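PDB 3H4X: phosphatidylinositol-specific phospholipase C1 from Streptomyces antibioticus, which belongs to the calcium-dependent phosphoinositide phospholipase C family and folds as a single-chain TIM-type barrel of parallel strands ringed by helices. Local coordinates for residues A[51-56]-A[94-99]; A[113-116]-A[120-123]; A[242-247]-A[254-259]; A[273-276]-A[280-283]. All blocks are in the same frame, centred on the assembly; numbering follows the deposited sequence.

Contact 1: A[51-56]-A[94-99]; sequences ALDSGA and ELRTKS
Asp53 and Arg96 meet in a single-bonded salt bridge at the protein surface: Arg96 NH2 donates to Asp53 OD2 over 2.8 Å, with an N-H...O angle of 152°. The carboxylate and guanidinium planes are only 3° apart, yet the pairing is not bidentate. The arginine reaches OD2 on its anti side, and the second nitrogen, NH1, is served by a water. That water lies 2.7 Å from Asp53 OD2, to which it donates, and 2.9 Å from Arg96 NH1, from which it accepts, so a short water link runs beside the direct bond, consistent with the nearly coplanar groups. The other carboxylate oxygen, OD1, takes the indole N-H of Trp114, which fixes the rotation of the aspartate. Arg96 arrives with its chain stretched from CG to NE, and its NE is paired with Asp50, so the guanidinium spans two acidic residues at the end of helix 48-52. Further out, Glu87 accepts the backbone N-H groups of Arg96, Thr97 and Lys98, tying down the loop that carries the arginine. On the aspartate side, Ser54 OG donates to Ala51 O over 2.7 Å and accepts from Ala56 N at 3.1 Å; the latter bond makes an ST turn, which follows helix 48-52, in the helix-to-strand connection that leads into strand 58-64 of the TIM-type barrel.

Contact 2: A[113-116]-A[120-123]; sequences AWHD and GHRP
An aromatic cluster of Trp114, His115 and His121 folds the loop after helix 104-117 back onto the last turn of that helix. His121 is its hub. Its NE2 and His115 ND1 are hydrogen-bonded at 2.8 Å; the two imidazoles meet rim to rim with planes 81° apart. On the other side of the ring, His121 ND1 donates to Arg122 O over 2.8 Å, nearly straight at 170°, although it comes from above the carbonyl plane. Bonds at both nitrogens fix the rotation of the imidazole. Trp114 presents a corner of its six-membered ring, with CZ3 over the centre of the imidazole face and 3.5 Å from His121 CG. Having CG anti to the backbone N (chi1 179°) carries the indole out to this position. Arg122 NH1 approaches Trp114 CZ2 to 3.9 Å, its guanidinium nearly perpendicular to the indole, while its NH2 bonds to Leu52 O and Ala56 O. A bound acetate, probably from the crystallisation liquor, lies about 3 Å from the His115 side chain. The cluster lies at the turn between helix 104-117 and strand 124-130, with His118 stacked on Trp114 and Phe189, at the start of strand 189-195, meeting the His121 ring.

Contact 3: A[242-247]-A[254-259]; sequences DPRERY and PWFVVF
Pro243 sets its ring against Phe259, Pro243 CG lying 3.8 Å from Phe259 CD1, the two side chains crossing at about a right angle. It follows Asp242, which with Glu245 and Gly241 lines a pocket holding an acetyl group, and whose carboxylate turns toward the next residue but one. Arg244 bends at chi3 (-57°), bringing its guanidinium back side-on to that acid: NE donates to the syn lone pair of Asp242 OD1 at 2.9 Å, and NH2 to OD2. OD1 also accepts Arg244 N, closing an Asx turn at the start of the short 3-10 segment. All this lies in the connection from strand 232-236 to strand 258-262, adjacent parallel strands of the TIM-type barrel. From there Arg244 NH1 reaches Phe256 O at 2.9 Å, nearly along the C=O axis, and Asp171 gives the same nitrogen a second, charged partner. The aliphatic part packs too, Arg244 CD lying 3.6 Å from Phe256 CB, while Phe259 CZ sits over one guanidinium face. Three residues on, Tyr247 meets Phe256 with planes only 4° apart but slid so far that the rings barely overlap; Tyr247 CE2 lies 3.5 Å from Phe256 CE2. Tyr247 OH is hydrogen-bonded to Asp210, at the start of helix 209-222.

Contact 4: A[273-276]-A[280-283]; sequences TSWY and HYLL
A Schellman motif ends helix 274-278 and turns the chain sharply into strand 282-286 of the TIM-type barrel: Tyr281 N donates back to Tyr276 O over 2.9 Å, and His280, with positive phi (68°), makes the turn. The reversal lets side chains on both sides of it interlock. Tyr281 points an edge at the face of the Trp275 six-membered ring, an edge-to-face pair with centroids 5.2 Å apart and planes at 63°; its CE2 comes within 3.5 Å of Trp275 CH2. The phenol oxygen of Tyr281 is bonded to Asp171, and to Arg244 and Arg279 as well, so its polar end is tied beyond the aromatic pair. Trp275, swung back with CG anti to the backbone N, also lays CE3 over the centre of the Tyr276 ring. Across that ring, Leu283 CD1 makes a CH-pi contact with the opposite face, 4.0 Å from the centroid and almost on the ring normal. Tyr276 is thereby sandwiched between indole and leucine, while its ring meets Phe259 edge-to-face. The second methyl, on the same side of the ring, lies beyond its CG-CD2 edge: Leu283 CD2 is 3.9 Å from Tyr276 CD2 and 4.2 Å from Thr273 CB, whose hydroxyl OG1 is hydrogen-bonded to Ala315 O.

In the fold
The four contacts follow one another in series from the N terminus, none nested in or crossing another. Contact 1 closes the widest loop, joining the end of helix 48-52 to the excursion that follows strand 73-74. Contact 2 then closes a tight turn from helix 104-117 into strand 124-130. The two touch, with centres 12 Å apart, and bind neighbouring helix-to-strand connections of the barrel. Past the intervening strands, contact 3 folds the approach to strand 258-262, and contact 4 the one to strand 282-286. These strands are neighbours, so backbone pairing such as Phe259 N to Leu282 O joins both contacts. Contacts 1 and 3, about 34 Å between centres, lie on opposite sides of the chain's centre.

Contact 1: A[51-56]-A[94-99]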
loop_
_atom_site.group_PDB
_atom_site.type_symbol
_atom_site.label_atom_id
_atom_site.label_comp_id
_atom_site.label_asym_id
_atom_site.label_seq_id
_atom_site.Cartn_x
_atom_site.Cartn_y
_atom_site.Cartn_z
ATOM N N ALA A 51 -13.484 4.215 6.166
ATOM C CA ALA A 51 -12.053 4.364 5.906
ATOM C C ALA A 51 -11.855 5.069 4.564
ATOM O O ALA A 51 -11.025 5.971 4.436
ATOM C CB ALA A 51 -11.359 3.009 5.913
ATOM N N LEU A 52 -12.621 4.657 3.559
ATOM C CA LEU A 52 -12.524 5.287 2.249
ATOM C C LEU A 52 -12.932 6.758 2.296
ATOM O O LEU A 52 -12.337 7.598 1.621
ATOM C CB LEU A 52 -13.346 4.519 1.217
ATOM C CG LEU A 52 -12.788 3.132 0.891
ATOM C CD1 LEU A 52 -13.845 2.267 0.238
ATOM C CD2 LEU A 52 -11.557 3.232 -0.003
ATOM N N ASP A 53 -13.933 7.075 3.109
ATOM C CA ASP A 53 -14.398 8.455 3.226
ATOM C C ASP A 53 -13.561 9.316 4.182
ATOM O O ASP A 53 -13.832 10.506 4.341
ATOM C CB ASP A 53 -15.877 8.500 3.627
ATOM C CG ASP A 53 -16.809 8.269 2.454
ATOM O OD1 ASP A 53 -16.448 8.642 1.319
ATOM O OD2 ASP A 53 -17.912 7.727 2.668
ATOM N N SER A 54 -12.539 8.730 4.798
ATOM C CA SER A 54 -11.721 9.443 5.778
ATOM C C SER A 54 -10.878 10.542 5.154
ATOM O O SER A 54 -10.490 11.494 5.835
ATOM C CB SER A 54 -10.788 8.473 6.499
ATOM O OG SER A 54 -9.769 8.006 5.626
ATOM N N GLY A 55 -10.578 10.402 3.867
ATOM C CA GLY A 55 -9.665 11.320 3.199
ATOM C C GLY A 55 -8.223 10.831 3.163
ATOM O O GLY A 55 -7.385 11.418 2.482
ATOM N N ALA A 56 -7.923 9.757 3.889
ATOM C CA ALA A 56 -6.562 9.220 3.909
ATOM C C ALA A 56 -6.085 8.831 2.512
ATOM O O ALA A 56 -6.870 8.374 1.678
ATOM C CB ALA A 56 -6.476 8.028 4.848
ATOM N N GLU A 94 -25.701 0.166 -0.928
ATOM C CA GLU A 94 -25.578 -0.833 0.129
ATOM C C GLU A 94 -24.463 -0.541 1.127
ATOM O O GLU A 94 -24.292 -1.278 2.091
ATOM C CB GLU A 94 -25.352 -2.227 -0.464
ATOM C CG GLU A 94 -26.524 -2.774 -1.258
ATOM C CD GLU A 94 -26.376 -4.252 -1.578
ATOM O OE1 GLU A 94 -25.286 -4.818 -1.339
ATOM O OE2 GLU A 94 -27.354 -4.854 -2.069
ATOM N N LEU A 95 -23.692 0.516 0.901
ATOM C CA LEU A 95 -22.614 0.828 1.833
ATOM C C LEU A 95 -23.190 1.208 3.197
ATOM O O LEU A 95 -24.173 1.953 3.286
ATOM C CB LEU A 95 -21.706 1.926 1.281
ATOM C CG LEU A 95 -20.824 1.491 0.105
ATOM C CD1 LEU A 95 -20.177 2.696 -0.552
ATOM C CD2 LEU A 95 -19.770 0.479 0.543
ATOM N N ARG A 96 -22.584 0.673 4.251
ATOM C CA ARG A 96 -23.054 0.879 5.618
ATOM C C ARG A 96 -24.433 0.259 5.829
ATOM O O ARG A 96 -25.323 0.897 6.397
ATOM C CB ARG A 96 -23.079 2.368 5.979
ATOM C CG ARG A 96 -21.750 3.070 5.783
ATOM C CD ARG A 96 -21.831 4.551 6.137
ATOM N NE ARG A 96 -20.523 5.163 5.961
ATOM C CZ ARG A 96 -20.041 5.571 4.793
ATOM N NH1 ARG A 96 -20.773 5.470 3.692
ATOM N NH2 ARG A 96 -18.819 6.081 4.732
ATOM N N THR A 97 -24.615 -0.977 5.370
ATOM C CA THR A 97 -25.887 -1.680 5.561
ATOM C C THR A 97 -25.750 -3.156 5.925
ATOM O O THR A 97 -26.682 -3.742 6.471
ATOM C CB THR A 97 -26.797 -1.612 4.311
ATOM O OG1 THR A 97 -26.249 -2.422 3.261
ATOM C CG2 THR A 97 -26.964 -0.178 3.833
ATOM N N LYS A 98 -24.610 -3.765 5.611
ATOM C CA LYS A 98 -24.485 -5.222 5.699
ATOM C C LYS A 98 -23.670 -5.691 6.896
ATOM O O LYS A 98 -22.995 -4.901 7.553
ATOM C CB LYS A 98 -23.878 -5.779 4.409
ATOM C CG LYS A 98 -24.679 -5.444 3.165
ATOM C CD LYS A 98 -24.040 -6.019 1.912
ATOM C CE LYS A 98 -23.899 -7.528 2.010
ATOM N NZ LYS A 98 -23.297 -8.120 0.785
ATOM N N SER A 99 -23.742 -6.987 7.181
ATOM C CA SER A 99 -22.876 -7.577 8.189
ATOM C C SER A 99 -21.431 -7.463 7.718
ATOM O O SER A 99 -21.152 -7.475 6.522
ATOM C CB SER A 99 -23.243 -9.039 8.442
ATOM O OG SER A 99 -23.081 -9.811 7.270
HETATM O O HOH W 1 -19.503 6.139 1.157
#

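Contact 2: A[113-116]-A[120-123]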
loop_
_atom_site.group_PDB
_atom_site.type_symbol
_atom_site.label_atom_id
_atom_site.label_comp_id
_atom_site.label_asym_id
_atom_site.label_seq_id
_atom_site.Cartn_x
_atom_site.Cartn_y
_atom_site.Cartn_z
ATOM N N ALA A 113 -17.787 -0.413 -5.108
ATOM C CA ALA A 113 -19.051 0.273 -4.867
ATOM C C ALA A 113 -18.804 1.744 -4.550
ATOM O O ALA A 113 -19.454 2.637 -5.098
ATOM C CB ALA A 113 -19.797 -0.398 -3.731
ATOM N N TRP A 114 -17.843 1.989 -3.668
ATOM C CA TRP A 114 -17.503 3.340 -3.261
ATOM C C TRP A 114 -16.934 4.128 -4.442
ATOM O O TRP A 114 -17.284 5.290 -4.661
ATOM C CB TRP A 114 -16.508 3.287 -2.100
ATOM C CG TRP A 114 -16.061 4.617 -1.623
ATOM C CD1 TRP A 114 -16.648 5.386 -0.660
ATOM C CD2 TRP A 114 -14.922 5.346 -2.082
ATOM N NE1 TRP A 114 -15.945 6.553 -0.496
ATOM C CE2 TRP A 114 -14.879 6.553 -1.357
ATOM C CE3 TRP A 114 -13.930 5.097 -3.035
ATOM C CZ2 TRP A 114 -13.884 7.508 -1.558
ATOM C CZ3 TRP A 114 -12.945 6.044 -3.231
ATOM C CH2 TRP A 114 -12.928 7.233 -2.495
ATOM N N HIS A 115 -16.058 3.484 -5.206
ATOM C CA HIS A 115 -15.462 4.087 -6.393
ATOM C C HIS A 115 -16.524 4.569 -7.377
ATOM O O HIS A 115 -16.470 5.704 -7.859
ATOM C CB HIS A 115 -14.524 3.078 -7.063
ATOM C CG HIS A 115 -14.143 3.431 -8.467
ATOM N ND1 HIS A 115 -13.103 4.286 -8.765
ATOM C CD2 HIS A 115 -14.650 3.026 -9.655
ATOM C CE1 HIS A 115 -12.996 4.403 -10.077
ATOM N NE2 HIS A 115 -13.922 3.647 -10.639
ATOM N N ASP A 116 -17.481 3.703 -7.684
ATOM C CA ASP A 116 -18.530 4.061 -8.632
ATOM C C ASP A 116 -19.368 5.242 -8.135
ATOM O O ASP A 116 -19.902 6.012 -8.935
ATOM C CB ASP A 116 -19.416 2.852 -8.941
ATOM C CG ASP A 116 -18.699 1.796 -9.768
ATOM O OD1 ASP A 116 -17.691 2.128 -10.431
ATOM O OD2 ASP A 116 -19.148 0.633 -9.758
ATOM N N GLY A 120 -13.906 10.466 -9.893
ATOM C CA GLY A 120 -12.850 11.455 -9.747
ATOM C C GLY A 120 -12.286 11.565 -8.344
ATOM O O GLY A 120 -11.650 12.563 -8.007
ATOM N N HIS A 121 -12.500 10.534 -7.527
ATOM C CA HIS A 121 -11.991 10.539 -6.159
ATOM C C HIS A 121 -10.468 10.646 -6.118
ATOM O O HIS A 121 -9.784 10.350 -7.095
ATOM C CB HIS A 121 -12.464 9.305 -5.375
ATOM C CG HIS A 121 -12.031 7.991 -5.959
ATOM N ND1 HIS A 121 -10.753 7.488 -5.814
ATOM C CD2 HIS A 121 -12.722 7.059 -6.657
ATOM C CE1 HIS A 121 -10.677 6.311 -6.411
ATOM N NE2 HIS A 121 -11.858 6.025 -6.928
ATOM N N ARG A 122 -9.942 11.082 -4.982
ATOM C CA ARG A 122 -8.500 11.118 -4.783
ATOM C C ARG A 122 -7.901 9.735 -5.031
ATOM O O ARG A 122 -8.534 8.719 -4.748
ATOM C CB ARG A 122 -8.190 11.543 -3.352
ATOM C CG ARG A 122 -8.508 10.457 -2.329
ATOM C CD ARG A 122 -8.583 11.007 -0.919
ATOM N NE ARG A 122 -8.657 9.937 0.068
ATOM C CZ ARG A 122 -9.771 9.300 0.420
ATOM N NH1 ARG A 122 -10.938 9.613 -0.131
ATOM N NH2 ARG A 122 -9.718 8.341 1.333
ATOM N N PRO A 123 -6.668 9.681 -5.547
ATOM C CA PRO A 123 -6.037 8.368 -5.671
ATOM C C PRO A 123 -5.801 7.775 -4.285
ATOM O O PRO A 123 -5.409 8.491 -3.360
ATOM C CB PRO A 123 -4.708 8.678 -6.363
ATOM C CG PRO A 123 -4.437 10.113 -6.033
ATOM C CD PRO A 123 -5.781 10.779 -5.970
#

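Contact 3: A[242-247]-A[254-259]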
loop_
_atom_site.group_PDB
_atom_site.type_symbol
_atom_site.label_atom_id
_atom_site.label_comp_id
_atom_site.label_asym_id
_atom_site.label_seq_id
_atom_site.Cartn_x
_atom_site.Cartn_y
_atom_site.Cartn_z
ATOM N N ASP A 242 21.046 1.608 -1.449
ATOM C CA ASP A 242 19.951 1.076 -2.246
ATOM C C ASP A 242 19.485 -0.205 -1.567
ATOM O O ASP A 242 20.201 -1.205 -1.580
ATOM C CB ASP A 242 20.427 0.787 -3.670
ATOM C CG ASP A 242 19.312 0.314 -4.576
ATOM O OD1 ASP A 242 18.289 -0.192 -4.067
ATOM O OD2 ASP A 242 19.460 0.444 -5.808
ATOM N N PRO A 243 18.294 -0.180 -0.947
ATOM C CA PRO A 243 17.859 -1.348 -0.186
ATOM C C PRO A 243 17.717 -2.600 -1.040
ATOM O O PRO A 243 17.710 -3.709 -0.511
ATOM C CB PRO A 243 16.495 -0.918 0.362
ATOM C CG PRO A 243 16.552 0.574 0.392
ATOM C CD PRO A 243 17.351 0.947 -0.818
ATOM N N ARG A 244 17.593 -2.425 -2.350
ATOM C CA ARG A 244 17.387 -3.560 -3.238
ATOM C C ARG A 244 18.637 -4.424 -3.379
ATOM O O ARG A 244 18.574 -5.535 -3.901
ATOM C CB ARG A 244 16.883 -3.079 -4.599
ATOM C CG ARG A 244 15.514 -2.410 -4.497
ATOM C CD ARG A 244 15.152 -1.572 -5.713
ATOM N NE ARG A 244 16.146 -0.541 -5.991
ATOM C CZ ARG A 244 16.022 0.370 -6.948
ATOM N NH1 ARG A 244 14.927 0.398 -7.702
ATOM N NH2 ARG A 244 16.995 1.245 -7.156
ATOM N N GLU A 245 19.770 -3.919 -2.899
ATOM C CA GLU A 245 20.999 -4.703 -2.905
ATOM C C GLU A 245 20.883 -5.920 -1.983
ATOM O O GLU A 245 21.724 -6.814 -2.041
ATOM C CB GLU A 245 22.201 -3.835 -2.526
ATOM C CG GLU A 245 22.467 -2.673 -3.481
ATOM C CD GLU A 245 23.036 -3.099 -4.828
ATOM O OE1 GLU A 245 23.299 -4.303 -5.034
ATOM O OE2 GLU A 245 23.224 -2.213 -5.692
ATOM N N ARG A 246 19.839 -5.967 -1.153
ATOM C CA ARG A 246 19.585 -7.130 -0.304
ATOM C C ARG A 246 19.171 -8.350 -1.118
ATOM O O ARG A 246 19.273 -9.470 -0.633
ATOM C CB ARG A 246 18.491 -6.830 0.724
ATOM C CG ARG A 246 17.079 -6.829 0.146
ATOM C CD ARG A 246 16.023 -6.585 1.212
ATOM N NE ARG A 246 16.215 -5.304 1.882
ATOM C CZ ARG A 246 15.371 -4.798 2.775
ATOM N NH1 ARG A 246 14.279 -5.474 3.109
ATOM N NH2 ARG A 246 15.625 -3.624 3.334
ATOM N N TYR A 247 18.681 -8.136 -2.335
ATOM C CA TYR A 247 18.265 -9.241 -3.195
ATOM C C TYR A 247 19.449 -9.698 -4.032
ATOM O O TYR A 247 20.023 -8.910 -4.782
ATOM C CB TYR A 247 17.094 -8.823 -4.090
ATOM C CG TYR A 247 15.933 -8.258 -3.305
ATOM C CD1 TYR A 247 15.203 -9.060 -2.437
ATOM C CD2 TYR A 247 15.584 -6.919 -3.408
ATOM C CE1 TYR A 247 14.150 -8.545 -1.700
ATOM C CE2 TYR A 247 14.532 -6.397 -2.677
ATOM C CZ TYR A 247 13.821 -7.210 -1.825
ATOM O OH TYR A 247 12.774 -6.683 -1.101
ATOM N N PRO A 254 14.938 -4.164 -10.329
ATOM C CA PRO A 254 14.258 -3.039 -10.983
ATOM C C PRO A 254 12.732 -3.133 -10.986
ATOM O O PRO A 254 12.067 -2.290 -11.589
ATOM C CB PRO A 254 14.806 -3.072 -12.413
ATOM C CG PRO A 254 15.224 -4.473 -12.621
ATOM C CD PRO A 254 15.696 -4.989 -11.288
ATOM N N TRP A 255 12.183 -4.134 -10.303
ATOM C CA TRP A 255 10.736 -4.251 -10.157
ATOM C C TRP A 255 10.248 -3.677 -8.833
ATOM O O TRP A 255 9.048 -3.663 -8.571
ATOM C CB TRP A 255 10.286 -5.700 -10.404
ATOM C CG TRP A 255 10.530 -6.037 -11.831
ATOM C CD1 TRP A 255 11.510 -6.836 -12.336
ATOM C CD2 TRP A 255 9.837 -5.490 -12.955
ATOM N NE1 TRP A 255 11.450 -6.846 -13.710
ATOM C CE2 TRP A 255 10.428 -6.025 -14.114
ATOM C CE3 TRP A 255 8.758 -4.611 -13.090
ATOM C CZ2 TRP A 255 9.977 -5.711 -15.396
ATOM C CZ3 TRP A 255 8.314 -4.295 -14.363
ATOM C CH2 TRP A 255 8.924 -4.846 -15.499
ATOM N N PHE A 256 11.188 -3.166 -8.036
ATOM C CA PHE A 256 10.888 -2.483 -6.778
ATOM C C PHE A 256 11.068 -0.975 -6.937
ATOM O O PHE A 256 12.192 -0.492 -7.106
ATOM C CB PHE A 256 11.829 -2.962 -5.676
ATOM C CG PHE A 256 11.619 -4.387 -5.255
ATOM C CD1 PHE A 256 10.609 -4.721 -4.365
ATOM C CD2 PHE A 256 12.452 -5.390 -5.720
ATOM C CE1 PHE A 256 10.428 -6.030 -3.957
ATOM C CE2 PHE A 256 12.274 -6.700 -5.314
ATOM C CZ PHE A 256 11.259 -7.020 -4.431
ATOM N N VAL A 257 9.969 -0.232 -6.866
ATOM C CA VAL A 257 10.037 1.227 -6.921
ATOM C C VAL A 257 9.312 1.854 -5.732
ATOM O O VAL A 257 9.048 3.061 -5.709
ATOM C CB VAL A 257 9.492 1.785 -8.251
ATOM C CG1 VAL A 257 10.342 1.289 -9.416
ATOM C CG2 VAL A 257 8.030 1.398 -8.453
ATOM N N VAL A 258 8.998 1.011 -4.749
ATOM C CA VAL A 258 8.319 1.410 -3.524
ATOM C C VAL A 258 9.110 0.848 -2.349
ATOM O O VAL A 258 9.595 -0.284 -2.402
ATOM C CB VAL A 258 6.864 0.887 -3.492
ATOM C CG1 VAL A 258 6.139 1.366 -2.233
ATOM C CG2 VAL A 258 6.125 1.321 -4.751
ATOM N N PHE A 259 9.240 1.656 -1.303
ATOM C CA PHE A 259 10.040 1.326 -0.131
ATOM C C PHE A 259 9.220 1.695 1.086
ATOM O O PHE A 259 8.503 2.693 1.075
ATOM C CB PHE A 259 11.355 2.097 -0.171
ATOM C CG PHE A 259 12.176 1.785 -1.379
ATOM C CD1 PHE A 259 13.187 0.839 -1.317
ATOM C CD2 PHE A 259 11.909 2.396 -2.592
ATOM C CE1 PHE A 259 13.924 0.528 -2.443
ATOM C CE2 PHE A 259 12.648 2.094 -3.719
ATOM C CZ PHE A 259 13.661 1.161 -3.642
#

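Contact 4: A[273-276]-A[280-283]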
loop_
_atom_site.group_PDB
_atom_site.type_symbol
_atom_site.label_atom_id
_atom_site.label_comp_id
_atom_site.label_asym_id
_atom_site.label_seq_id
_atom_site.Cartn_x
_atom_site.Cartn_y
_atom_site.Cartn_z
ATOM N N THR A 273 17.585 9.971 2.697
ATOM C CA THR A 273 16.255 9.800 2.120
ATOM C C THR A 273 16.052 10.597 0.830
ATOM O O THR A 273 15.107 10.336 0.094
ATOM C CB THR A 273 15.143 10.132 3.127
ATOM O OG1 THR A 273 15.358 11.443 3.655
ATOM C CG2 THR A 273 15.130 9.121 4.269
ATOM N N SER A 274 16.938 11.549 0.537
ATOM C CA SER A 274 16.819 12.309 -0.707
ATOM C C SER A 274 16.965 11.397 -1.926
ATOM O O SER A 274 16.436 11.686 -2.996
ATOM C CB SER A 274 17.838 13.451 -0.765
ATOM O OG SER A 274 19.142 12.970 -1.023
ATOM N N TRP A 275 17.684 10.295 -1.751
ATOM C CA TRP A 275 17.901 9.319 -2.813
ATOM C C TRP A 275 16.579 8.873 -3.430
ATOM O O TRP A 275 16.458 8.757 -4.648
ATOM C CB TRP A 275 18.652 8.124 -2.228
ATOM C CG TRP A 275 19.001 7.023 -3.180
ATOM C CD1 TRP A 275 20.065 6.985 -4.034
ATOM C CD2 TRP A 275 18.315 5.774 -3.335
ATOM N NE1 TRP A 275 20.072 5.798 -4.724
ATOM C CE2 TRP A 275 19.009 5.038 -4.314
ATOM C CE3 TRP A 275 17.177 5.211 -2.748
ATOM C CZ2 TRP A 275 18.603 3.769 -4.718
ATOM C CZ3 TRP A 275 16.777 3.954 -3.150
ATOM C CH2 TRP A 275 17.489 3.245 -4.125
ATOM N N TYR A 276 15.585 8.633 -2.579
ATOM C CA TYR A 276 14.272 8.166 -3.034
ATOM C C TYR A 276 13.553 9.229 -3.846
ATOM O O TYR A 276 12.916 8.937 -4.856
ATOM C CB TYR A 276 13.395 7.754 -1.842
ATOM C CG TYR A 276 14.013 6.656 -1.026
ATOM C CD1 TYR A 276 13.754 5.321 -1.312
ATOM C CD2 TYR A 276 14.886 6.949 0.009
ATOM C CE1 TYR A 276 14.338 4.311 -0.580
ATOM C CE2 TYR A 276 15.473 5.945 0.746
ATOM C CZ TYR A 276 15.195 4.629 0.447
ATOM O OH TYR A 276 15.781 3.619 1.169
ATOM N N HIS A 280 12.336 9.365 -7.823
ATOM C CA HIS A 280 10.874 9.302 -7.917
ATOM C C HIS A 280 10.282 8.014 -7.346
ATOM O O HIS A 280 9.176 7.610 -7.714
ATOM C CB HIS A 280 10.403 9.524 -9.357
ATOM C CG HIS A 280 11.046 10.701 -10.018
ATOM N ND1 HIS A 280 11.054 11.959 -9.454
ATOM C CD2 HIS A 280 11.720 10.809 -11.188
ATOM C CE1 HIS A 280 11.698 12.792 -10.252
ATOM N NE2 HIS A 280 12.114 12.119 -11.310
ATOM N N TYR A 281 11.014 7.372 -6.442
ATOM C CA TYR A 281 10.494 6.193 -5.760
ATOM C C TYR A 281 9.506 6.614 -4.685
ATOM O O TYR A 281 9.641 7.681 -4.089
ATOM C CB TYR A 281 11.621 5.402 -5.101
ATOM C CG TYR A 281 12.712 4.921 -6.032
ATOM C CD1 TYR A 281 12.445 4.599 -7.357
ATOM C CD2 TYR A 281 14.006 4.752 -5.566
ATOM C CE1 TYR A 281 13.452 4.142 -8.200
ATOM C CE2 TYR A 281 15.014 4.298 -6.389
ATOM C CZ TYR A 281 14.735 3.993 -7.701
ATOM O OH TYR A 281 15.769 3.551 -8.495
ATOM N N LEU A 282 8.520 5.764 -4.417
ATOM C CA LEU A 282 7.594 6.026 -3.323
ATOM C C LEU A 282 8.199 5.553 -2.015
ATOM O O LEU A 282 8.704 4.436 -1.927
ATOM C CB LEU A 282 6.246 5.349 -3.562
ATOM C CG LEU A 282 5.533 5.754 -4.852
ATOM C CD1 LEU A 282 4.171 5.082 -4.937
ATOM C CD2 LEU A 282 5.393 7.267 -4.971
ATOM N N LEU A 283 8.146 6.411 -1.003
ATOM C CA LEU A 283 8.728 6.117 0.299
ATOM C C LEU A 283 7.645 6.196 1.370
ATOM O O LEU A 283 7.148 7.275 1.692
ATOM C CB LEU A 283 9.859 7.104 0.603
ATOM C CG LEU A 283 10.657 6.889 1.891
ATOM C CD1 LEU A 283 11.244 5.490 1.952
ATOM C CD2 LEU A 283 11.749 7.933 2.025
#